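PDB 7C8F: H127A/Y244A mutant of alginate lyase AlyC3 in complex with dimannuronate from Psychromonas sp., which probably cleaves the glycosidic bonds of alginate by beta-elimination, as other lyases of polysaccharide lyase family 7 do. Local coordinates for residues I104-S115 against Q245-A253; A160-I168 against H226-L234. All coordinates share one frame; numbering follows the deposited sequence.

Interaction 1 (I104-S115 against Q245-A253); sequences IDPVASMKNSNS and QFTNGMSEA
Met110 lies across the Phe246 ring where two chain crossovers of the beta-jelly-roll sandwich run side by side. Residues 104-115 leave strand 93-103 for the opposite sheet. Residues 245-253 return from strand 242-245 to strand 250-264. Met110 can be followed outward. CB starts the chain, 4.5 Å from Phe246 CD2. CG swings anti to the carbonyl carbon (chi1 -50°) and comes close to Phe246 CG and CD2. SD packs on Phe246 CB. CE ends 3.9 Å from Phe246 CD1. The extended chain crosses the phenylalanine side chain at about a right angle, a Met-aromatic contact with the sulfur oblique to the ring. Ile120 of strand 119-129 touches both residues.

Polar bonds hold the rest. Ile104 N donates almost straight to Glu252 O at 2.9 Å, and the Glu252 side chain lies against Ile104 with its OE2 bound to His254. Ser109 OG donates to Met250 O at 2.7 Å, tilted out of the carbonyl plane. A water donates to Ser109 OG and Ile104 O and accepts from Glu252 N. It bridges the short helix 106-109 to the strand.

Ser113 OG is gripped by several partners. It accepts from Thr247 N at 3.0 Å and from Ser115 N, which makes an ST turn, and it also bonds Asn118. Thr247 OG1 in turn accepts from Asn114 N at 3.2 Å. Ser109 O, which also touches Phe246 CE2, is met by the CA-H of Gly249, with 3.4 Å between Gly249 CA and Ser109 O and an angle of 174° at the hydrogen.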
loop_
_atom_site.group_PDB
_atom_site.type_symbol
_atom_site.label_atom_id
_atom_site.label_comp_id
_atom_site.label_asym_id
_atom_site.label_seq_id
_atom_site.Cartn_x
_atom_site.Cartn_y
_atom_site.Cartn_z
ATOM N N ILE B 104 -12.246 23.195 26.256
ATOM C CA ILE B 104 -12.343 24.175 27.332
ATOM C C ILE B 104 -11.322 25.278 27.108
ATOM O O ILE B 104 -10.114 25.019 27.080
ATOM C CB ILE B 104 -12.133 23.511 28.697
ATOM C CG1 ILE B 104 -13.114 22.356 28.880
ATOM C CG2 ILE B 104 -12.314 24.546 29.803
ATOM C CD1 ILE B 104 -14.567 22.778 28.810
ATOM N N ASP B 105 -11.811 26.527 26.988
ATOM C CA ASP B 105 -10.984 27.728 26.892
ATOM C C ASP B 105 -9.807 27.547 25.949
ATOM O O ASP B 105 -8.657 27.785 26.343
ATOM C CB ASP B 105 -10.462 28.129 28.272
ATOM C CG ASP B 105 -11.554 28.673 29.165
ATOM O OD1 ASP B 105 -12.419 29.408 28.659
ATOM O OD2 ASP B 105 -11.535 28.363 30.381
ATOM N N PRO B 106 -10.045 27.146 24.693
ATOM C CA PRO B 106 -8.917 26.920 23.778
ATOM C C PRO B 106 -8.159 28.187 23.413
ATOM O O PRO B 106 -6.944 28.130 23.191
ATOM C CB PRO B 106 -9.569 26.258 22.554
ATOM C CG PRO B 106 -10.996 26.663 22.614
ATOM C CD PRO B 106 -11.338 26.811 24.078
ATOM N N VAL B 107 -8.825 29.339 23.342
ATOM C CA VAL B 107 -8.075 30.562 23.077
ATOM C C VAL B 107 -7.080 30.824 24.200
ATOM O O VAL B 107 -5.914 31.161 23.955
ATOM C CB VAL B 107 -9.017 31.753 22.821
ATOM C CG1 VAL B 107 -8.208 33.031 22.638
ATOM C CG2 VAL B 107 -9.881 31.494 21.592
ATOM N N ALA B 108 -7.510 30.629 25.448
ATOM C CA ALA B 108 -6.588 30.760 26.572
ATOM C C ALA B 108 -5.449 29.747 26.481
ATOM O O ALA B 108 -4.288 30.090 26.728
ATOM C CB ALA B 108 -7.343 30.622 27.895
ATOM N N SER B 109 -5.757 28.497 26.111
ATOM C CA SER B 109 -4.717 27.479 25.957
ATOM C C SER B 109 -3.569 27.977 25.092
ATOM O O SER B 109 -2.397 27.689 25.366
ATOM C CB SER B 109 -5.298 26.208 25.323
ATOM O OG SER B 109 -6.200 25.555 26.187
ATOM N N MET B 110 -3.903 28.673 24.027
ATOM C CA MET B 110 -2.960 29.122 23.046
ATOM C C MET B 110 -2.337 30.535 23.208
ATOM O O MET B 110 -1.618 30.942 22.384
ATOM C CB MET B 110 -3.560 28.948 21.646
ATOM C CG MET B 110 -4.133 27.553 21.396
ATOM S SD MET B 110 -4.308 27.102 19.652
ATOM C CE MET B 110 -4.951 25.439 19.855
ATOM N N LYS B 111 -2.651 31.208 24.298
ATOM C CA LYS B 111 -2.181 32.572 24.630
ATOM C C LYS B 111 -0.741 32.846 24.366
ATOM O O LYS B 111 -0.375 33.858 23.817
ATOM C CB LYS B 111 -2.292 32.811 26.144
ATOM C CG LYS B 111 -3.418 33.616 26.685
ATOM C CD LYS B 111 -3.556 33.422 28.193
ATOM C CE LYS B 111 -2.237 33.300 28.944
ATOM N NZ LYS B 111 -2.354 33.444 30.439
ATOM N N ASN B 112 0.088 31.955 24.823
ATOM C CA ASN B 112 1.496 32.127 24.694
ATOM C C ASN B 112 2.113 31.305 23.603
ATOM O O ASN B 112 3.283 31.112 23.604
ATOM C CB ASN B 112 2.138 31.769 26.020
ATOM C CG ASN B 112 2.087 32.897 27.031
ATOM O OD1 ASN B 112 1.926 32.656 28.197
ATOM N ND2 ASN B 112 2.300 34.089 26.592
ATOM N N SER B 113 1.312 30.809 22.669
ATOM C CA SER B 113 1.871 30.013 21.601
ATOM C C SER B 113 2.428 30.773 20.442
ATOM O O SER B 113 1.894 31.738 20.015
ATOM C CB SER B 113 0.782 29.068 21.022
ATOM O OG SER B 113 1.272 28.293 19.977
ATOM N N ASN B 114 3.516 30.294 19.928
ATOM C CA ASN B 114 4.057 30.806 18.678
ATOM C C ASN B 114 4.037 29.748 17.582
ATOM O O ASN B 114 4.777 29.859 16.601
ATOM C CB ASN B 114 5.459 31.384 18.875
ATOM C CG ASN B 114 6.497 30.321 19.160
ATOM O OD1 ASN B 114 6.169 29.200 19.549
ATOM N ND2 ASN B 114 7.765 30.673 18.973
ATOM N N SER B 115 3.208 28.719 17.740
ATOM C CA SER B 115 3.054 27.713 16.700
ATOM C C SER B 115 2.372 28.325 15.485
ATOM O O SER B 115 1.471 29.159 15.616
ATOM C CB SER B 115 2.201 26.553 17.222
ATOM O OG SER B 115 1.923 25.620 16.187
ATOM N N GLN B 245 -0.993 20.753 19.115
ATOM C CA GLN B 245 -0.206 21.407 18.079
ATOM C C GLN B 245 -0.193 22.908 18.358
ATOM O O GLN B 245 -0.669 23.718 17.550
ATOM C CB GLN B 245 -0.740 21.056 16.685
ATOM C CG GLN B 245 -0.552 19.566 16.311
ATOM C CD GLN B 245 -1.763 18.682 16.642
ATOM O OE1 GLN B 245 -2.903 19.149 16.685
ATOM N NE2 GLN B 245 -1.513 17.389 16.867
ATOM N N PHE B 246 0.316 23.274 19.533
ATOM C CA PHE B 246 0.472 24.656 19.967
ATOM C C PHE B 246 1.467 24.620 21.118
ATOM O O PHE B 246 1.697 23.562 21.714
ATOM C CB PHE B 246 -0.863 25.271 20.406
ATOM C CG PHE B 246 -1.419 24.678 21.668
ATOM C CD1 PHE B 246 -2.127 23.487 21.638
ATOM C CD2 PHE B 246 -1.234 25.309 22.895
ATOM C CE1 PHE B 246 -2.639 22.944 22.793
ATOM C CE2 PHE B 246 -1.741 24.761 24.059
ATOM C CZ PHE B 246 -2.443 23.575 24.011
ATOM N N THR B 247 2.073 25.769 21.416
ATOM C CA THR B 247 3.149 25.811 22.399
ATOM C C THR B 247 2.727 26.510 23.686
ATOM O O THR B 247 1.802 27.324 23.717
ATOM C CB THR B 247 4.426 26.469 21.847
ATOM O OG1 THR B 247 4.289 27.898 21.864
ATOM C CG2 THR B 247 4.728 25.992 20.429
ATOM N N ASN B 248 3.426 26.147 24.766
ATOM C CA ASN B 248 3.429 26.907 26.022
ATOM C C ASN B 248 2.068 26.946 26.712
ATOM O O ASN B 248 1.764 27.901 27.430
ATOM C CB ASN B 248 3.978 28.327 25.828
ATOM C CG ASN B 248 5.396 28.337 25.297
ATOM O OD1 ASN B 248 5.665 28.871 24.222
ATOM N ND2 ASN B 248 6.315 27.748 26.053
ATOM N N GLY B 249 1.239 25.915 26.536
ATOM C CA GLY B 249 -0.077 25.914 27.140
ATOM C C GLY B 249 -0.617 24.518 27.385
ATOM O O GLY B 249 -0.006 23.513 27.011
ATOM N N MET B 250 -1.793 24.468 28.004
ATOM C CA MET B 250 -2.448 23.208 28.333
ATOM C C MET B 250 -3.811 23.132 27.661
ATOM O O MET B 250 -4.610 24.071 27.745
ATOM C CB MET B 250 -2.618 23.011 29.838
ATOM C CG MET B 250 -3.097 21.598 30.156
ATOM S SD MET B 250 -3.366 21.274 31.895
ATOM C CE MET B 250 -1.681 21.290 32.508
ATOM N N SER B 251 -4.074 22.010 27.008
ATOM C CA SER B 251 -5.373 21.753 26.411
ATOM C C SER B 251 -6.242 20.971 27.388
ATOM O O SER B 251 -5.749 20.301 28.300
ATOM C CB SER B 251 -5.201 20.932 25.138
ATOM O OG SER B 251 -4.564 19.710 25.462
ATOM N N GLU B 252 -7.551 21.043 27.169
ATOM C CA GLU B 252 -8.516 20.377 28.030
ATOM C C GLU B 252 -9.758 20.090 27.207
ATOM O O GLU B 252 -10.368 21.017 26.659
ATOM C CB GLU B 252 -8.869 21.242 29.246
ATOM C CG GLU B 252 -9.912 20.607 30.139
ATOM C CD GLU B 252 -10.110 21.366 31.434
ATOM O OE1 GLU B 252 -9.299 22.275 31.718
ATOM O OE2 GLU B 252 -11.072 21.046 32.163
ATOM N N ALA B 253 -10.118 18.815 27.097
ATOM C CA ALA B 253 -11.322 18.385 26.405
ATOM C C ALA B 253 -12.202 17.598 27.363
ATOM O O ALA B 253 -11.711 16.736 28.104
ATOM C CB ALA B 253 -10.984 17.515 25.189
HETATM O O HOH W 1 -8.260 23.595 25.689
HETATM O O HOH W 2 0.015 29.090 25.003
HETATM O O HOH W 3 0.107 29.818 28.278
#

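Interaction 2 (A160-I168 against H226-L234); sequences AMVKNNAVI and HDIDYWRHL
Tyr230 OH donates to Lys163 O at 2.6 Å, in the carbonyl plane and on a lone pair. The same hydroxyl accepts from His226 NE2 at 3.1 Å, within the imidazole plane. His226 NE2 also has a weak, bent bond to Asn164 OD1 at 2.8 Å, with the amide and ring planes 45° apart. A phenylalanine in place of Tyr230 would lack the hydroxyl and would probably leave Lys163 O without this donor and His226 NE2 with no more than its weak bond to Asn164 OD1 among the bonds just described. A water joins Ala166 O to His233 NE2.

Within 160-168, Lys163 bends at chi2 (67°) and brings NZ to Asn165 OD1 and Val167 O. Asn165 OD1 also accepts from Val167 N, closing an Asx turn. This turn lies in the loop that follows strand 157-163. The loop packs on the end of strand 221-227 and the 3-10 turn after it, so the contact joins the two sheets of the jelly-roll sandwich at one side.

Among the flat groups, the Tyr230 ring has backbone carbons over both faces, each offset toward the rim: Asn164 C 3.5 Å above one face and Ile228 C farther off on the other. Asn165 O meets the edge of the Trp231 ring at CZ3, 3.5 Å away; this buried oxygen has no hydrogen-bond partner.

Apolar atoms make the remaining contacts. Val162 CG1 approaches His226 CD2 at 3.6 Å. Lys163 CG rests near Trp231 CZ3. Ala166 CB sits at the edge of the His233 ring, 3.5 Å from CE1, and that ring stacks on His233 of the second subunit.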
loop_
_atom_site.group_PDB
_atom_site.type_symbol
_atom_site.label_atom_id
_atom_site.label_comp_id
_atom_site.label_asym_id
_atom_site.label_seq_id
_atom_site.Cartn_x
_atom_site.Cartn_y
_atom_site.Cartn_z
ATOM N N ALA B 160 -12.187 18.889 9.928
ATOM C CA ALA B 160 -11.676 17.554 9.614
ATOM C C ALA B 160 -10.542 17.700 8.610
ATOM O O ALA B 160 -10.753 18.190 7.495
ATOM C CB ALA B 160 -12.777 16.671 9.035
ATOM N N MET B 161 -9.339 17.312 9.015
ATOM C CA MET B 161 -8.167 17.330 8.155
ATOM C C MET B 161 -7.994 15.910 7.645
ATOM O O MET B 161 -7.665 15.006 8.420
ATOM C CB MET B 161 -6.946 17.765 8.964
ATOM C CG MET B 161 -7.135 19.080 9.733
ATOM S SD MET B 161 -7.506 20.458 8.628
ATOM C CE MET B 161 -7.310 21.870 9.730
ATOM N N VAL B 162 -8.227 15.697 6.361
ATOM C CA VAL B 162 -8.272 14.357 5.781
ATOM C C VAL B 162 -7.091 14.181 4.843
ATOM O O VAL B 162 -6.957 14.914 3.855
ATOM C CB VAL B 162 -9.608 14.105 5.064
ATOM C CG1 VAL B 162 -9.629 12.716 4.435
ATOM C CG2 VAL B 162 -10.766 14.267 6.046
ATOM N N LYS B 163 -6.240 13.201 5.141
ATOM C CA LYS B 163 -5.167 12.844 4.228
ATOM C C LYS B 163 -5.797 12.174 3.013
ATOM O O LYS B 163 -6.574 11.216 3.157
ATOM C CB LYS B 163 -4.229 11.892 4.975
ATOM C CG LYS B 163 -3.172 11.165 4.151
ATOM C CD LYS B 163 -2.103 12.096 3.562
ATOM C CE LYS B 163 -0.912 11.216 3.106
ATOM N NZ LYS B 163 0.114 11.932 2.304
ATOM N N ASN B 164 -5.497 12.694 1.811
ATOM C CA ASN B 164 -6.234 12.363 0.595
ATOM C C ASN B 164 -5.444 11.496 -0.386
ATOM O O ASN B 164 -5.799 11.427 -1.564
ATOM C CB ASN B 164 -6.703 13.647 -0.101
ATOM C CG ASN B 164 -7.945 13.437 -0.940
ATOM O OD1 ASN B 164 -8.743 12.540 -0.686
ATOM N ND2 ASN B 164 -8.109 14.268 -1.961
ATOM N N ASN B 165 -4.363 10.877 0.066
ATOM C CA ASN B 165 -3.673 9.821 -0.672
ATOM C C ASN B 165 -2.952 8.970 0.366
ATOM O O ASN B 165 -3.060 9.224 1.567
ATOM C CB ASN B 165 -2.757 10.405 -1.767
ATOM C CG ASN B 165 -1.683 11.337 -1.211
ATOM O OD1 ASN B 165 -1.125 11.103 -0.140
ATOM N ND2 ASN B 165 -1.380 12.403 -1.965
ATOM N N ALA B 166 -2.227 7.943 -0.092
ATOM C CA ALA B 166 -1.509 7.058 0.821
ATOM C C ALA B 166 0.003 7.252 0.732
ATOM O O ALA B 166 0.777 6.323 0.992
ATOM C CB ALA B 166 -1.910 5.602 0.601
ATOM N N VAL B 167 0.442 8.468 0.361
ATOM C CA VAL B 167 1.845 8.735 0.069
ATOM C C VAL B 167 2.561 9.207 1.323
ATOM O O VAL B 167 2.033 10.025 2.091
ATOM C CB VAL B 167 1.950 9.782 -1.051
ATOM C CG1 VAL B 167 3.434 10.113 -1.379
ATOM C CG2 VAL B 167 1.205 9.303 -2.269
ATOM N N ILE B 168 3.777 8.708 1.534
ATOM C CA ILE B 168 4.620 9.199 2.623
ATOM C C ILE B 168 5.293 10.483 2.162
ATOM O O ILE B 168 6.051 10.476 1.185
ATOM C CB ILE B 168 5.659 8.152 3.041
ATOM C CG1 ILE B 168 4.954 6.894 3.539
ATOM C CG2 ILE B 168 6.555 8.715 4.146
ATOM C CD1 ILE B 168 5.904 5.809 3.983
ATOM N N HIS B 226 -16.508 10.836 2.351
ATOM C CA HIS B 226 -15.279 10.946 1.578
ATOM C C HIS B 226 -14.821 9.559 1.133
ATOM O O HIS B 226 -14.694 8.645 1.956
ATOM C CB HIS B 226 -14.211 11.613 2.433
ATOM C CG HIS B 226 -12.911 11.815 1.726
ATOM N ND1 HIS B 226 -12.770 12.698 0.676
ATOM C CD2 HIS B 226 -11.700 11.237 1.897
ATOM C CE1 HIS B 226 -11.522 12.666 0.246
ATOM N NE2 HIS B 226 -10.851 11.793 0.975
ATOM N N ASP B 227 -14.581 9.399 -0.168
ATOM C CA ASP B 227 -14.100 8.133 -0.726
ATOM C C ASP B 227 -12.647 7.929 -0.306
ATOM O O ASP B 227 -11.806 8.804 -0.529
ATOM C CB ASP B 227 -14.232 8.204 -2.254
ATOM C CG ASP B 227 -13.765 6.937 -2.986
ATOM O OD1 ASP B 227 -13.131 6.057 -2.388
ATOM O OD2 ASP B 227 -14.019 6.841 -4.211
ATOM N N ILE B 228 -12.353 6.782 0.332
ATOM C CA ILE B 228 -10.996 6.479 0.787
ATOM C C ILE B 228 -10.452 5.207 0.141
ATOM O O ILE B 228 -9.662 4.482 0.754
ATOM C CB ILE B 228 -10.923 6.404 2.327
ATOM C CG1 ILE B 228 -11.935 5.397 2.891
ATOM C CG2 ILE B 228 -11.164 7.780 2.930
ATOM C CD1 ILE B 228 -11.695 5.025 4.356
ATOM N N ASP B 229 -10.847 4.937 -1.076
ATOM C CA ASP B 229 -10.339 3.775 -1.820
ATOM C C ASP B 229 -8.793 3.750 -1.781
ATOM O O ASP B 229 -8.204 2.732 -1.678
ATOM C CB ASP B 229 -10.847 3.883 -3.270
ATOM C CG ASP B 229 -10.696 2.627 -4.118
ATOM O OD1 ASP B 229 -10.437 1.588 -3.651
ATOM O OD2 ASP B 229 -10.939 2.786 -5.280
ATOM N N TYR B 230 -8.197 4.912 -1.871
ATOM C CA TYR B 230 -6.748 5.045 -1.859
ATOM C C TYR B 230 -6.028 4.517 -0.616
ATOM O O TYR B 230 -4.877 4.264 -0.665
ATOM C CB TYR B 230 -6.332 6.516 -2.078
ATOM C CG TYR B 230 -6.884 7.489 -1.050
ATOM C CD1 TYR B 230 -6.240 7.690 0.139
ATOM C CD2 TYR B 230 -8.044 8.178 -1.289
ATOM C CE1 TYR B 230 -6.750 8.527 1.076
ATOM C CE2 TYR B 230 -8.557 9.031 -0.368
ATOM C CZ TYR B 230 -7.916 9.188 0.805
ATOM O OH TYR B 230 -8.437 10.055 1.703
ATOM N N TRP B 231 -6.768 4.382 0.469
ATOM C CA TRP B 231 -6.265 3.940 1.752
ATOM C C TRP B 231 -6.519 2.468 2.051
ATOM O O TRP B 231 -6.238 2.009 3.089
ATOM C CB TRP B 231 -7.002 4.748 2.810
ATOM C CG TRP B 231 -6.395 4.921 4.172
ATOM C CD1 TRP B 231 -6.763 4.312 5.301
ATOM C CD2 TRP B 231 -5.368 5.828 4.526
ATOM N NE1 TRP B 231 -6.029 4.748 6.350
ATOM C CE2 TRP B 231 -5.156 5.696 5.899
ATOM C CE3 TRP B 231 -4.600 6.743 3.811
ATOM C CZ2 TRP B 231 -4.212 6.452 6.563
ATOM C CZ3 TRP B 231 -3.676 7.469 4.475
ATOM C CH2 TRP B 231 -3.498 7.326 5.832
ATOM N N ARG B 232 -7.076 1.781 1.090
ATOM C CA ARG B 232 -7.535 0.406 1.270
ATOM C C ARG B 232 -6.606 -0.611 1.882
ATOM O O ARG B 232 -7.063 -1.474 2.601
ATOM C CB ARG B 232 -8.142 -0.135 -0.029
ATOM C CG ARG B 232 -7.190 -0.303 -1.189
ATOM C CD ARG B 232 -7.924 -0.537 -2.498
ATOM N NE ARG B 232 -7.073 -0.688 -3.669
ATOM C CZ ARG B 232 -6.651 0.314 -4.408
ATOM N NH1 ARG B 232 -6.929 1.540 -4.095
ATOM N NH2 ARG B 232 -5.940 0.101 -5.467
ATOM N N HIS B 233 -5.328 -0.462 1.581
ATOM C CA HIS B 233 -4.334 -1.404 2.097
ATOM C C HIS B 233 -3.918 -1.136 3.539
ATOM O O HIS B 233 -3.201 -1.966 4.119
ATOM C CB HIS B 233 -3.071 -1.355 1.229
ATOM C CG HIS B 233 -2.510 0.029 1.073
ATOM N ND1 HIS B 233 -3.262 1.079 0.594
ATOM C CD2 HIS B 233 -1.278 0.532 1.333
ATOM C CE1 HIS B 233 -2.515 2.169 0.549
ATOM N NE2 HIS B 233 -1.302 1.863 0.978
ATOM N N LEU B 234 -4.328 -0.018 4.137
ATOM C CA LEU B 234 -3.809 0.392 5.438
ATOM C C LEU B 234 -4.797 0.039 6.549
ATOM O O LEU B 234 -5.906 0.577 6.599
ATOM C CB LEU B 234 -3.502 1.891 5.424
ATOM C CG LEU B 234 -2.384 2.265 4.446
ATOM C CD1 LEU B 234 -2.314 3.782 4.291
ATOM C CD2 LEU B 234 -1.051 1.702 4.943
HETATM O O HOH W 4 1.005 3.555 1.214
#

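Along the chain the order is 104-115, 160-168, 226-234 and 245-253, so interaction 1 encloses interaction 2 in sequence. Their centres are about 29 Å apart, and their nearest atoms about 8 Å, without touching. Both lie in one alginate lyase domain and join its two large antiparallel sheets. Strands 242-245 and 157-163 belong to the sheet that carries the bound sugar, and strands 250-264 and 221-227 to the other. The side chain of Gln245 in interaction 1 is about 4 Å from a bound mannuronate, and that of Lys163 in interaction 2 about 6 Å. Interaction 2 also faces the second subunit, whereas interaction 1 touches no other protein chain of the assembly.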